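Local structure of hypothetical protein (Bacteroides fragilis, 4JX0) at residues 238-244 with 314-320; 192-197 with 208-212; 183-187 with 284-288. The protein is of unknown function but binds magnesium and joins a BT_3987-like N-terminal domain to a second domain assigned to the F5/8 type C (discoidin-like) family. Residues are numbered along the deposited sequence.

The three contacts illustrate how a beta sandwich divides its chemistry between sheet centre and margins. Contact 1 is buried: strands 235-244 and 312-319 pair through backbone hydrogen bonds, with apolar residues on one face. Contacts 2 and 3, each only partly buried, flank it and join loops to the fold. In contact 2 a single side-chain hydrogen bond and a ring face do the work; it meets contact 1 along strand 312-319, and the two share the magnesium ion and water 1. Contact 3 lies on strand 283-294, neighbour of 235-244 in the same sheet; it combines a hydrogen bond to an asparagine side chain, a water bridge and tyrosine packing, and does not touch contact 2.

Contact 1. Residues 238-244 with 314-320; sequences LKGFRLD and NEVTAFR. With MG (magnesium ion), chain D.
Two classic beta bulges, one on each strand, bracket this antiparallel pair. In the first, Lys-239 (phi/psi -89/-30) and Gly-240 (162/-162) lie opposite Phe-319: Lys-239 N donates to Phe-319 O (2.8 Å) and Phe-319 N to Gly-240 O (3.1 Å). The second sets Asn-314 (-89/-26) and Glu-315 (-164/141) against Asp-244, with Asn-314 N to Asp-244 O at 2.7 Å and Asp-244 N to Glu-315 O at 2.9 Å. Between them the register is regular: Arg-242 and Thr-317 form the hydrogen-bonded pair (Arg-242 N to Thr-317 O 2.8 Å, Thr-317 N to Arg-242 O 3.0 Å), Phe-241/Ala-318 and Leu-243/Val-316 the non-hydrogen-bonded ones. The segment axes approach to 4.6 Å at 165°. This is the C-terminal strand pairing of a beta sandwich, consistent with the F5/8 type C assignment; Phe-241 (chi1 m), Leu-243, Val-316 and Ala-318 face inward, Phe-241 CE2 lying 3.6 Å from Ala-318 CB, with Ile-230, Val-297 and Met-302 of the second sheet beyond. On the other face the Phe-319 ring (chi1 m) directs CE1 edge-on to Arg-242 CB at 3.7 Å, while Arg-242 NH1 forms a salt bridge to Asp-244 OD2 (2.9 Å). Magnesium takes Asn-314 O (2.2 Å) from within the second bulge, Glu-315 OE1 (2.4 Å) and water 1 (2.2 Å); Glu-315 OE2 accepts a hydrogen bond from Asn-192.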
ATOM      1  N   LEU A 238       7.482  23.932 -12.675  1.00 36.11           N
ATOM      2  CA  LEU A 238       6.021  23.995 -12.573  1.00 34.35           C
ATOM      3  C   LEU A 238       5.527  24.089 -11.133  1.00 36.24           C
ATOM      4  O   LEU A 238       6.037  23.398 -10.252  1.00 36.54           O
ATOM      5  CB  LEU A 238       5.376  22.762 -13.217  1.00 33.82           C
ATOM      6  CG  LEU A 238       5.586  22.556 -14.708  1.00 38.52           C
ATOM      7  CD1 LEU A 238       4.795  21.383 -15.175  1.00 38.41           C
ATOM      8  CD2 LEU A 238       5.179  23.782 -15.511  1.00 42.02           C
ATOM      9  N   LYS A 239       4.477  24.905 -10.934  1.00 29.51           N
ATOM     10  CA  LYS A 239       3.829  25.133  -9.651  1.00 28.01           C
ATOM     11  C   LYS A 239       2.709  24.112  -9.398  1.00 31.22           C
ATOM     12  O   LYS A 239       2.431  23.801  -8.237  1.00 31.24           O
ATOM     13  CB  LYS A 239       3.260  26.560  -9.592  1.00 29.42           C
ATOM     14  CG  LYS A 239       4.335  27.653  -9.613  1.00 33.43           C
ATOM     15  CD  LYS A 239       3.737  29.038  -9.413  1.00 42.50           C
ATOM     16  CE  LYS A 239       4.782  30.085  -9.116  1.00 61.05           C
ATOM     17  NZ  LYS A 239       4.314  31.461  -9.449  1.00 76.22           N
ATOM     18  N   GLY A 240       2.064  23.634 -10.467  1.00 26.15           N
ATOM     19  CA  GLY A 240       0.977  22.663 -10.388  1.00 24.81           C
ATOM     20  C   GLY A 240       0.121  22.591 -11.638  1.00 28.47           C
ATOM     21  O   GLY A 240       0.536  23.054 -12.702  1.00 27.09           O
ATOM     22  N   PHE A 241      -1.096  22.007 -11.514  1.00 25.84           N
ATOM     23  CA  PHE A 241      -2.038  21.848 -12.626  1.00 25.35           C
ATOM     24  C   PHE A 241      -3.479  22.079 -12.232  1.00 30.70           C
ATOM     25  O   PHE A 241      -3.838  21.890 -11.076  1.00 32.22           O
ATOM     26  CB  PHE A 241      -1.951  20.424 -13.197  1.00 27.16           C
ATOM     27  CG  PHE A 241      -0.592  20.047 -13.729  1.00 29.26           C
ATOM     28  CD1 PHE A 241       0.376  19.508 -12.892  1.00 32.16           C
ATOM     29  CD2 PHE A 241      -0.259  20.281 -15.052  1.00 31.52           C
ATOM     30  CE1 PHE A 241       1.639  19.189 -13.377  1.00 33.28           C
ATOM     31  CE2 PHE A 241       1.013  19.978 -15.529  1.00 34.48           C
ATOM     32  CZ  PHE A 241       1.950  19.424 -14.693  1.00 32.62           C
ATOM     33  N   ARG A 242      -4.316  22.427 -13.224  1.00 26.97           N
ATOM     34  CA  ARG A 242      -5.770  22.572 -13.116  1.00 26.64           C
ATOM     35  C   ARG A 242      -6.349  21.529 -14.046  1.00 33.28           C
ATOM     36  O   ARG A 242      -6.193  21.649 -15.263  1.00 34.29           O
ATOM     37  CB  ARG A 242      -6.229  23.993 -13.490  1.00 24.92           C
ATOM     38  CG  ARG A 242      -7.754  24.237 -13.633  1.00 32.56           C
ATOM     39  CD  ARG A 242      -8.071  25.303 -14.684  1.00 42.95           C
ATOM     40  NE  ARG A 242      -8.980  26.363 -14.211  1.00 47.75           N
ATOM     41  CZ  ARG A 242     -10.303  26.419 -14.404  1.00 58.64           C
ATOM     42  NH1 ARG A 242     -10.934  25.446 -15.055  1.00 37.61           N
ATOM     43  NH2 ARG A 242     -11.002  27.448 -13.941  1.00 47.92           N
ATOM     44  N   LEU A 243      -6.955  20.482 -13.483  1.00 30.73           N
ATOM     45  CA  LEU A 243      -7.578  19.403 -14.246  1.00 31.18           C
ATOM     46  C   LEU A 243      -9.095  19.554 -14.164  1.00 35.17           C
ATOM     47  O   LEU A 243      -9.665  19.340 -13.094  1.00 35.21           O
ATOM     48  CB  LEU A 243      -7.149  18.018 -13.708  1.00 31.51           C
ATOM     49  CG  LEU A 243      -5.875  17.428 -14.290  1.00 36.84           C
ATOM     50  CD1 LEU A 243      -4.680  18.281 -13.967  1.00 37.06           C
ATOM     51  CD2 LEU A 243      -5.664  16.012 -13.785  1.00 40.38           C
ATOM     52  N   ASP A 244      -9.748  19.941 -15.265  1.00 31.15           N
ATOM     53  CA  ASP A 244     -11.205  20.047 -15.276  1.00 30.95           C
ATOM     54  C   ASP A 244     -11.773  18.663 -15.339  1.00 33.26           C
ATOM     55  O   ASP A 244     -11.382  17.889 -16.204  1.00 31.84           O
ATOM     56  CB  ASP A 244     -11.717  20.895 -16.438  1.00 33.41           C
ATOM     57  CG  ASP A 244     -11.483  22.350 -16.177  1.00 46.08           C
ATOM     58  OD1 ASP A 244     -10.304  22.775 -16.222  1.00 48.81           O
ATOM     59  OD2 ASP A 244     -12.454  23.048 -15.786  1.00 49.50           O
ATOM     60  N   ASN A 314     -11.433  17.004 -18.769  1.00 26.62           N
ATOM     61  CA  ASN A 314     -12.013  17.829 -19.829  1.00 26.76           C
ATOM     62  C   ASN A 314     -11.038  18.869 -20.371  1.00 30.86           C
ATOM     63  O   ASN A 314     -11.205  19.324 -21.506  1.00 30.89           O
ATOM     64  CB  ASN A 314     -13.251  18.543 -19.282  1.00 27.01           C
ATOM     65  CG  ASN A 314     -14.290  17.611 -18.712  1.00 49.74           C
ATOM     66  OD1 ASN A 314     -14.266  16.406 -18.952  1.00 41.10           O
ATOM     67  ND2 ASN A 314     -15.207  18.144 -17.917  1.00 47.10           N
ATOM     68  N   GLU A 315     -10.057  19.282 -19.548  1.00 26.67           N
ATOM     69  CA  GLU A 315      -9.058  20.289 -19.907  1.00 26.33           C
ATOM     70  C   GLU A 315      -7.905  20.218 -18.906  1.00 31.95           C
ATOM     71  O   GLU A 315      -8.158  19.993 -17.728  1.00 32.43           O
ATOM     72  CB  GLU A 315      -9.715  21.684 -19.897  1.00 27.47           C
ATOM     73  CG  GLU A 315      -8.842  22.826 -20.373  1.00 37.03           C
ATOM     74  CD  GLU A 315      -8.668  22.999 -21.867  1.00 52.67           C
ATOM     75  OE1 GLU A 315      -9.199  22.176 -22.649  1.00 40.93           O
ATOM     76  OE2 GLU A 315      -7.988  23.978 -22.252  1.00 43.55           O
ATOM     77  N   VAL A 316      -6.652  20.384 -19.367  1.00 28.99           N
ATOM     78  CA  VAL A 316      -5.452  20.364 -18.515  1.00 28.05           C
ATOM     79  C   VAL A 316      -4.740  21.696 -18.687  1.00 30.64           C
ATOM     80  O   VAL A 316      -4.489  22.101 -19.826  1.00 30.08           O
ATOM     81  CB  VAL A 316      -4.511  19.174 -18.843  1.00 31.80           C
ATOM     82  CG1 VAL A 316      -3.263  19.204 -17.970  1.00 32.06           C
ATOM     83  CG2 VAL A 316      -5.233  17.841 -18.689  1.00 31.38           C
ATOM     84  N   THR A 317      -4.423  22.375 -17.568  1.00 26.27           N
ATOM     85  CA  THR A 317      -3.717  23.663 -17.564  1.00 25.72           C
ATOM     86  C   THR A 317      -2.562  23.572 -16.589  1.00 30.34           C
ATOM     87  O   THR A 317      -2.791  23.215 -15.443  1.00 29.92           O
ATOM     88  CB  THR A 317      -4.679  24.805 -17.180  1.00 28.67           C
ATOM     89  OG1 THR A 317      -5.918  24.658 -17.887  1.00 33.62           O
ATOM     90  CG2 THR A 317      -4.090  26.177 -17.426  1.00 19.77           C
ATOM     91  N   ALA A 318      -1.328  23.875 -17.030  1.00 27.43           N
ATOM     92  CA  ALA A 318      -0.135  23.865 -16.177  1.00 27.10           C
ATOM     93  C   ALA A 318       0.181  25.296 -15.738  1.00 32.79           C
ATOM     94  O   ALA A 318      -0.228  26.226 -16.423  1.00 33.21           O
ATOM     95  CB  ALA A 318       1.033  23.271 -16.936  1.00 27.92           C
ATOM     96  N   PHE A 319       0.896  25.481 -14.607  1.00 30.13           N
ATOM     97  CA  PHE A 319       1.230  26.808 -14.074  1.00 30.37           C
ATOM     98  C   PHE A 319       2.727  26.970 -13.800  1.00 34.89           C
ATOM     99  O   PHE A 319       3.287  26.129 -13.101  1.00 33.98           O
ATOM    100  CB  PHE A 319       0.455  27.060 -12.774  1.00 31.92           C
ATOM    101  CG  PHE A 319      -1.037  27.132 -12.979  1.00 32.74           C
ATOM    102  CD1 PHE A 319      -1.798  25.980 -13.047  1.00 35.00           C
ATOM    103  CD2 PHE A 319      -1.676  28.353 -13.126  1.00 35.14           C
ATOM    104  CE1 PHE A 319      -3.168  26.041 -13.278  1.00 35.49           C
ATOM    105  CE2 PHE A 319      -3.053  28.415 -13.329  1.00 37.50           C
ATOM    106  CZ  PHE A 319      -3.790  27.256 -13.409  1.00 34.83           C
ATOM    107  N   ARG A 320       3.342  28.110 -14.247  1.00 31.99           N
ATOM    108  CA  ARG A 320       4.764  28.433 -14.001  1.00 35.78           C
ATOM    109  C   ARG A 320       4.936  29.550 -12.965  1.00 50.72           C
ATOM    110  O   ARG A 320       4.068  30.442 -12.882  1.00 49.09           O
ATOM    111  CB  ARG A 320       5.485  28.884 -15.281  1.00 36.69           C
ATOM    112  CG  ARG A 320       5.178  28.081 -16.505  1.00 38.92           C
ATOM    113  CD  ARG A 320       6.092  28.434 -17.661  1.00 35.81           C
ATOM    114  NE  ARG A 320       5.350  28.527 -18.922  1.00 41.76           N
ATOM    115  CZ  ARG A 320       5.860  28.369 -20.143  1.00 58.87           C
ATOM    116  NH1 ARG A 320       7.151  28.093 -20.308  1.00 58.40           N
ATOM    117  NH2 ARG A 320       5.081  28.485 -21.209  1.00 41.22           N
ATOM    118  OXT ARG A 320       6.017  29.608 -12.339  1.00 79.34           O
TER
HETATM  119 MG    MG D 402     -11.060  20.769 -23.128  1.00 22.58          MG
HETATM  120  O   HOH W   1     -12.688  19.433 -23.668  1.00 33.37           O

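Contact 2. Residues 192-197 with 208-212; sequences NKEISF and SLNDG. With MG (magnesium ion), chain D.
Residues 192-197 turn before they extend. Lys-193 (phi/psi -66/-43) and Glu-194 (-81/-11) occupy the corners of a type I turn, closed by a weak bond from Ile-195 N to Asn-192 O (3.4 Å), after which Ser-196 and Phe-197 enter a strand. Opposite, Ser-208 and Leu-209 are in 3-10 conformation, about -70/-15, Asn-210 opens to -138/28, and Asp-211 is extended at -84/-173. The segments come closest at Asn-192 and Asn-210, whose CA atoms are 5.8 Å apart. Asn-210, with chi1 p, reaches across to the turn: its ND2 donates to Asn-192 O at 3.1 Å, the one hydrogen bond between the segments. Phe-197 (chi1 m, chi2 91°) offers a ring face to Leu-209 (chi1 m, chi2 t), whose CB sits 3.8 Å from the ring centroid, a CH-pi contact 15° off the normal; Leu-209 CD1 lies 3.6 Å from Phe-197 CD2. The amide of Asn-210 takes the ring edge, CG to Phe-197 CE1 3.9 Å. Asn-192 ND2 is hydrogen-bonded to Val-316 O and Glu-315 OE2. Away from these contacts, Ser-208 O (2.2 Å) and Asp-211 OD1 (2.3 Å, chi1 p) bind magnesium with water 1 (2.2 Å); Asn-213 O, Asn-314 O and Glu-315 OE1 complete a six-ligand metal site that ties this loop to the bulged strand 312-319, with backbone carbonyls, two carboxylates and a water round one ion at the margin of a beta sandwich.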
ATOM      1  N   ASN A 192      -1.264  25.880 -21.834  1.00 29.83           N
ATOM      2  CA  ASN A 192      -1.441  24.508 -22.340  1.00 29.40           C
ATOM      3  C   ASN A 192      -1.371  24.350 -23.885  1.00 33.93           C
ATOM      4  O   ASN A 192      -1.508  23.220 -24.351  1.00 33.78           O
ATOM      5  CB  ASN A 192      -2.756  23.890 -21.843  1.00 29.81           C
ATOM      6  CG  ASN A 192      -4.026  24.547 -22.308  1.00 50.84           C
ATOM      7  OD1 ASN A 192      -4.046  25.376 -23.232  1.00 43.13           O
ATOM      8  ND2 ASN A 192      -5.134  24.162 -21.689  1.00 43.67           N
ATOM      9  N   LYS A 193      -1.118  25.434 -24.664  1.00 31.61           N
ATOM     10  CA  LYS A 193      -1.052  25.359 -26.123  1.00 32.41           C
ATOM     11  C   LYS A 193       0.137  24.522 -26.569  1.00 39.90           C
ATOM     12  O   LYS A 193       0.021  23.702 -27.485  1.00 41.00           O
ATOM     13  CB  LYS A 193      -0.948  26.763 -26.741  1.00 34.28           C
ATOM     14  CG  LYS A 193      -1.055  26.747 -28.271  1.00 53.29           C
ATOM     15  CD  LYS A 193      -1.049  28.137 -28.893  1.00 66.63           C
ATOM     16  CE  LYS A 193      -1.211  28.075 -30.398  1.00 82.58           C
ATOM     17  NZ  LYS A 193      -1.270  29.429 -31.008  1.00 93.53           N
ATOM     18  N   GLU A 194       1.275  24.747 -25.919  1.00 37.31           N
ATOM     19  CA  GLU A 194       2.537  24.069 -26.221  1.00 38.13           C
ATOM     20  C   GLU A 194       2.649  22.654 -25.599  1.00 41.39           C
ATOM     21  O   GLU A 194       3.590  21.931 -25.932  1.00 42.07           O
ATOM     22  CB  GLU A 194       3.720  24.938 -25.750  1.00 40.30           C
ATOM     23  CG  GLU A 194       3.808  25.169 -24.242  1.00 52.88           C
ATOM     24  CD  GLU A 194       3.513  26.595 -23.822  1.00 76.05           C
ATOM     25  OE1 GLU A 194       2.334  27.013 -23.924  1.00 57.23           O
ATOM     26  OE2 GLU A 194       4.464  27.292 -23.398  1.00 70.49           O
ATOM     27  N   ILE A 195       1.727  22.269 -24.689  1.00 36.75           N
ATOM     28  CA  ILE A 195       1.750  20.953 -24.039  1.00 35.73           C
ATOM     29  C   ILE A 195       1.247  19.869 -25.008  1.00 39.49           C
ATOM     30  O   ILE A 195       0.317  20.104 -25.774  1.00 39.08           O
ATOM     31  CB  ILE A 195       0.908  20.972 -22.728  1.00 37.89           C
ATOM     32  CG1 ILE A 195       1.566  21.892 -21.687  1.00 38.09           C
ATOM     33  CG2 ILE A 195       0.716  19.547 -22.163  1.00 39.29           C
ATOM     34  CD1 ILE A 195       0.796  22.018 -20.377  1.00 43.53           C
ATOM     35  N   SER A 196       1.862  18.678 -24.943  1.00 36.45           N
ATOM     36  CA  SER A 196       1.479  17.488 -25.710  1.00 36.37           C
ATOM     37  C   SER A 196       1.034  16.432 -24.698  1.00 39.40           C
ATOM     38  O   SER A 196       1.461  16.483 -23.540  1.00 38.54           O
ATOM     39  CB  SER A 196       2.639  16.982 -26.572  1.00 40.62           C
ATOM     40  OG  SER A 196       3.595  17.992 -26.856  1.00 50.87           O
ATOM     41  N   PHE A 197       0.165  15.499 -25.111  1.00 35.12           N
ATOM     42  CA  PHE A 197      -0.360  14.471 -24.219  1.00 33.64           C
ATOM     43  C   PHE A 197      -0.204  13.077 -24.792  1.00 39.31           C
ATOM     44  O   PHE A 197      -0.327  12.877 -26.002  1.00 39.83           O
ATOM     45  CB  PHE A 197      -1.842  14.718 -23.943  1.00 34.10           C
ATOM     46  CG  PHE A 197      -2.156  16.069 -23.355  1.00 34.10           C
ATOM     47  CD1 PHE A 197      -2.445  17.149 -24.175  1.00 35.78           C
ATOM     48  CD2 PHE A 197      -2.194  16.254 -21.984  1.00 36.14           C
ATOM     49  CE1 PHE A 197      -2.742  18.397 -23.635  1.00 37.96           C
ATOM     50  CE2 PHE A 197      -2.476  17.509 -21.444  1.00 36.67           C
ATOM     51  CZ  PHE A 197      -2.744  18.573 -22.274  1.00 35.69           C
ATOM     52  N   SER A 208      -8.815  17.259 -26.905  1.00 32.62           N
ATOM     53  CA  SER A 208      -9.755  17.973 -26.046  1.00 31.37           C
ATOM     54  C   SER A 208      -9.110  18.515 -24.753  1.00 32.89           C
ATOM     55  O   SER A 208      -9.718  19.356 -24.091  1.00 31.59           O
ATOM     56  CB  SER A 208     -10.908  17.045 -25.664  1.00 34.92           C
ATOM     57  OG  SER A 208     -10.474  15.991 -24.817  1.00 42.24           O
ATOM     58  N   LEU A 209      -7.921  18.014 -24.367  1.00 28.69           N
ATOM     59  CA  LEU A 209      -7.281  18.428 -23.127  1.00 27.69           C
ATOM     60  C   LEU A 209      -6.661  19.830 -23.221  1.00 31.48           C
ATOM     61  O   LEU A 209      -6.345  20.386 -22.172  1.00 31.01           O
ATOM     62  CB  LEU A 209      -6.227  17.405 -22.688  1.00 27.50           C
ATOM     63  CG  LEU A 209      -6.737  15.964 -22.478  1.00 31.65           C
ATOM     64  CD1 LEU A 209      -5.604  15.047 -22.125  1.00 32.08           C
ATOM     65  CD2 LEU A 209      -7.791  15.889 -21.415  1.00 30.69           C
ATOM     66  N   ASN A 210      -6.502  20.417 -24.437  1.00 27.91           N
ATOM     67  CA  ASN A 210      -5.989  21.784 -24.582  1.00 27.36           C
ATOM     68  C   ASN A 210      -6.771  22.587 -25.650  1.00 32.44           C
ATOM     69  O   ASN A 210      -6.248  23.557 -26.196  1.00 31.54           O
ATOM     70  CB  ASN A 210      -4.477  21.798 -24.856  1.00 28.37           C
ATOM     71  CG  ASN A 210      -4.022  21.120 -26.121  1.00 52.54           C
ATOM     72  OD1 ASN A 210      -4.754  20.350 -26.759  1.00 49.43           O
ATOM     73  ND2 ASN A 210      -2.761  21.349 -26.472  1.00 41.83           N
ATOM     74  N   ASP A 211      -8.057  22.245 -25.866  1.00 30.72           N
ATOM     75  CA  ASP A 211      -8.954  23.022 -26.731  1.00 30.58           C
ATOM     76  C   ASP A 211      -9.502  24.159 -25.845  1.00 37.79           C
ATOM     77  O   ASP A 211      -9.063  24.303 -24.704  1.00 39.53           O
ATOM     78  CB  ASP A 211     -10.065  22.133 -27.334  1.00 32.10           C
ATOM     79  CG  ASP A 211     -11.069  21.495 -26.372  1.00 42.20           C
ATOM     80  OD1 ASP A 211     -10.998  21.776 -25.155  1.00 42.36           O
ATOM     81  OD2 ASP A 211     -11.931  20.713 -26.841  1.00 46.39           O
ATOM     82  N   GLY A 212     -10.446  24.944 -26.309  1.00 33.72           N
ATOM     83  CA  GLY A 212     -10.978  26.000 -25.442  1.00 32.77           C
ATOM     84  C   GLY A 212     -11.945  25.517 -24.371  1.00 34.37           C
ATOM     85  O   GLY A 212     -12.138  26.187 -23.362  1.00 32.32           O
TER
HETATM   86 MG    MG D 402     -11.060  20.769 -23.128  1.00 22.58          MG
HETATM   87  O   HOH W   1     -12.688  19.433 -23.668  1.00 33.37           O

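Contact 3. Residues 183-187 with 284-288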
ATOM      1  N   ASN A 183      -6.827  21.910  -2.902  1.00 30.20           N
ATOM      2  CA  ASN A 183      -7.671  22.297  -4.030  1.00 29.32           C
ATOM      3  C   ASN A 183      -7.827  23.829  -4.139  1.00 34.81           C
ATOM      4  O   ASN A 183      -8.700  24.302  -4.866  1.00 35.19           O
ATOM      5  CB  ASN A 183      -9.042  21.623  -3.960  1.00 26.50           C
ATOM      6  CG  ASN A 183      -9.646  21.398  -5.314  1.00 43.19           C
ATOM      7  OD1 ASN A 183      -9.028  20.782  -6.174  1.00 32.22           O
ATOM      8  ND2 ASN A 183     -10.849  21.915  -5.549  1.00 42.81           N
ATOM      9  N   LYS A 184      -6.936  24.600  -3.500  1.00 31.88           N
ATOM     10  CA  LYS A 184      -6.964  26.053  -3.582  1.00 32.04           C
ATOM     11  C   LYS A 184      -6.504  26.437  -4.985  1.00 34.90           C
ATOM     12  O   LYS A 184      -5.645  25.755  -5.549  1.00 33.60           O
ATOM     13  CB  LYS A 184      -6.049  26.652  -2.489  1.00 36.00           C
ATOM     14  CG  LYS A 184      -6.029  28.175  -2.413  1.00 59.86           C
ATOM     15  CD  LYS A 184      -5.165  28.659  -1.244  1.00 74.09           C
ATOM     16  CE  LYS A 184      -5.001  30.161  -1.212  1.00 83.72           C
ATOM     17  NZ  LYS A 184      -4.099  30.597  -0.112  1.00 90.26           N
ATOM     18  N   LYS A 185      -7.104  27.485  -5.567  1.00 32.69           N
ATOM     19  CA  LYS A 185      -6.760  27.973  -6.911  1.00 32.25           C
ATOM     20  C   LYS A 185      -5.262  28.260  -6.997  1.00 38.94           C
ATOM     21  O   LYS A 185      -4.699  28.844  -6.065  1.00 39.97           O
ATOM     22  CB  LYS A 185      -7.574  29.238  -7.228  1.00 34.08           C
ATOM     23  CG  LYS A 185      -7.368  29.812  -8.623  1.00 41.52           C
ATOM     24  CD  LYS A 185      -8.460  30.830  -8.963  1.00 52.64           C
ATOM     25  CE  LYS A 185      -8.337  31.380 -10.363  1.00 71.48           C
ATOM     26  NZ  LYS A 185      -9.434  32.337 -10.687  1.00 81.73           N
ATOM     27  N   ILE A 186      -4.610  27.815  -8.087  1.00 36.17           N
ATOM     28  CA  ILE A 186      -3.177  28.013  -8.267  1.00 36.55           C
ATOM     29  C   ILE A 186      -2.943  29.426  -8.721  1.00 43.83           C
ATOM     30  O   ILE A 186      -3.514  29.856  -9.741  1.00 43.32           O
ATOM     31  CB  ILE A 186      -2.539  26.984  -9.238  1.00 38.91           C
ATOM     32  CG1 ILE A 186      -2.543  25.591  -8.600  1.00 38.59           C
ATOM     33  CG2 ILE A 186      -1.090  27.394  -9.598  1.00 39.45           C
ATOM     34  CD1 ILE A 186      -2.417  24.460  -9.555  1.00 43.50           C
ATOM     35  N   GLU A 187      -2.000  30.091  -7.992  1.00 42.93           N
ATOM     36  CA  GLU A 187      -1.515  31.444  -8.237  1.00 43.90           C
ATOM     37  C   GLU A 187      -0.189  31.345  -8.986  1.00 48.49           C
ATOM     38  O   GLU A 187       0.884  31.305  -8.385  1.00 49.87           O
ATOM     39  CB  GLU A 187      -1.360  32.237  -6.912  1.00 46.00           C
ATOM     40  CG  GLU A 187      -2.631  32.347  -6.080  1.00 60.43           C
ATOM     41  CD  GLU A 187      -3.885  32.871  -6.765  1.00 92.38           C
ATOM     42  OE1 GLU A 187      -3.769  33.692  -7.707  1.00 90.95           O
ATOM     43  OE2 GLU A 187      -4.993  32.481  -6.331  1.00 88.86           O
ATOM     44  N   ALA A 284     -10.231  20.554 -10.438  1.00 26.42           N
ATOM     45  CA  ALA A 284      -9.254  19.959  -9.528  1.00 25.18           C
ATOM     46  C   ALA A 284      -7.938  20.705  -9.661  1.00 28.47           C
ATOM     47  O   ALA A 284      -7.416  20.786 -10.771  1.00 28.83           O
ATOM     48  CB  ALA A 284      -9.060  18.484  -9.851  1.00 25.44           C
ATOM     49  N   TYR A 285      -7.417  21.280  -8.561  1.00 23.34           N
ATOM     50  CA  TYR A 285      -6.144  22.006  -8.558  1.00 22.00           C
ATOM     51  C   TYR A 285      -5.117  21.150  -7.860  1.00 26.82           C
ATOM     52  O   TYR A 285      -5.227  20.946  -6.647  1.00 27.20           O
ATOM     53  CB  TYR A 285      -6.266  23.372  -7.862  1.00 22.42           C
ATOM     54  CG  TYR A 285      -6.997  24.414  -8.676  1.00 23.13           C
ATOM     55  CD1 TYR A 285      -6.367  25.074  -9.726  1.00 24.81           C
ATOM     56  CD2 TYR A 285      -8.300  24.779  -8.367  1.00 23.76           C
ATOM     57  CE1 TYR A 285      -7.022  26.066 -10.457  1.00 25.55           C
ATOM     58  CE2 TYR A 285      -8.963  25.774  -9.082  1.00 24.59           C
ATOM     59  CZ  TYR A 285      -8.321  26.417 -10.124  1.00 33.44           C
ATOM     60  OH  TYR A 285      -9.027  27.329 -10.863  1.00 37.77           O
ATOM     61  N   ILE A 286      -4.154  20.601  -8.620  1.00 22.91           N
ATOM     62  CA  ILE A 286      -3.081  19.758  -8.078  1.00 22.34           C
ATOM     63  C   ILE A 286      -1.867  20.656  -7.946  1.00 28.93           C
ATOM     64  O   ILE A 286      -1.423  21.173  -8.967  1.00 30.55           O
ATOM     65  CB  ILE A 286      -2.831  18.539  -9.003  1.00 24.07           C
ATOM     66  CG1 ILE A 286      -4.163  17.797  -9.282  1.00 23.59           C
ATOM     67  CG2 ILE A 286      -1.774  17.608  -8.391  1.00 23.58           C
ATOM     68  CD1 ILE A 286      -4.092  16.708 -10.221  1.00 28.48           C
ATOM     69  N   SER A 287      -1.362  20.900  -6.718  1.00 25.18           N
ATOM     70  CA  SER A 287      -0.235  21.817  -6.500  1.00 25.97           C
ATOM     71  C   SER A 287       0.976  21.145  -5.914  1.00 32.79           C
ATOM     72  O   SER A 287       0.851  20.343  -4.996  1.00 32.85           O
ATOM     73  CB  SER A 287      -0.639  22.943  -5.553  1.00 29.96           C
ATOM     74  OG  SER A 287      -1.647  23.776  -6.094  1.00 44.41           O
ATOM     75  N   PHE A 288       2.164  21.538  -6.394  1.00 31.19           N
ATOM     76  CA  PHE A 288       3.426  21.080  -5.842  1.00 31.62           C
ATOM     77  C   PHE A 288       3.761  21.957  -4.636  1.00 35.89           C
ATOM     78  O   PHE A 288       3.756  23.187  -4.768  1.00 35.81           O
ATOM     79  CB  PHE A 288       4.557  21.154  -6.885  1.00 34.04           C
ATOM     80  CG  PHE A 288       4.464  20.137  -7.997  1.00 35.67           C
ATOM     81  CD1 PHE A 288       4.663  18.789  -7.745  1.00 39.30           C
ATOM     82  CD2 PHE A 288       4.295  20.536  -9.311  1.00 37.99           C
ATOM     83  CE1 PHE A 288       4.615  17.850  -8.775  1.00 39.99           C
ATOM     84  CE2 PHE A 288       4.248  19.595 -10.343  1.00 41.01           C
ATOM     85  CZ  PHE A 288       4.411  18.259 -10.069  1.00 39.13           C
TER
HETATM   86  O   HOH W   2      -4.426  21.701  -4.206  1.00 29.61           O
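Asn-183 starts the loop in the left-handed region (phi/psi 68/18) and reaches the strand in two ways. Its OD1 accepts Tyr-285 N at 2.9 Å, and its N donates to water 2 (2.7 Å), which donates to Tyr-285 O (2.7 Å). Lys-184 turns its side chain away but brings its O to 3.4 Å from Tyr-285 CB. At Lys-185 the backbone crosses the tyrosine ring: CA stands 3.7 Å above the centroid, 6° off the normal, a CH-pi contact, while CG lies 3.7 Å from Tyr-285 OH. Ile-186 starts sideways but its end reaches the strand, with CD1 4.0 Å from Tyr-285 CD1 and 3.5 Å from Ile-286 O, and CG1 3.2 Å from Ser-287 OG; it also packs on Phe-319. The opposite edge of 284-288 pairs with strand 235-244 (Ile-286 with Phe-241); on this edge Ser-287 hydrogen-bonds to Asp-180. At Tyr-285, therefore, a side-chain amide and a water serve the backbone where a strand partner would otherwise do so, letting an irregular loop cover the sheet's outer face.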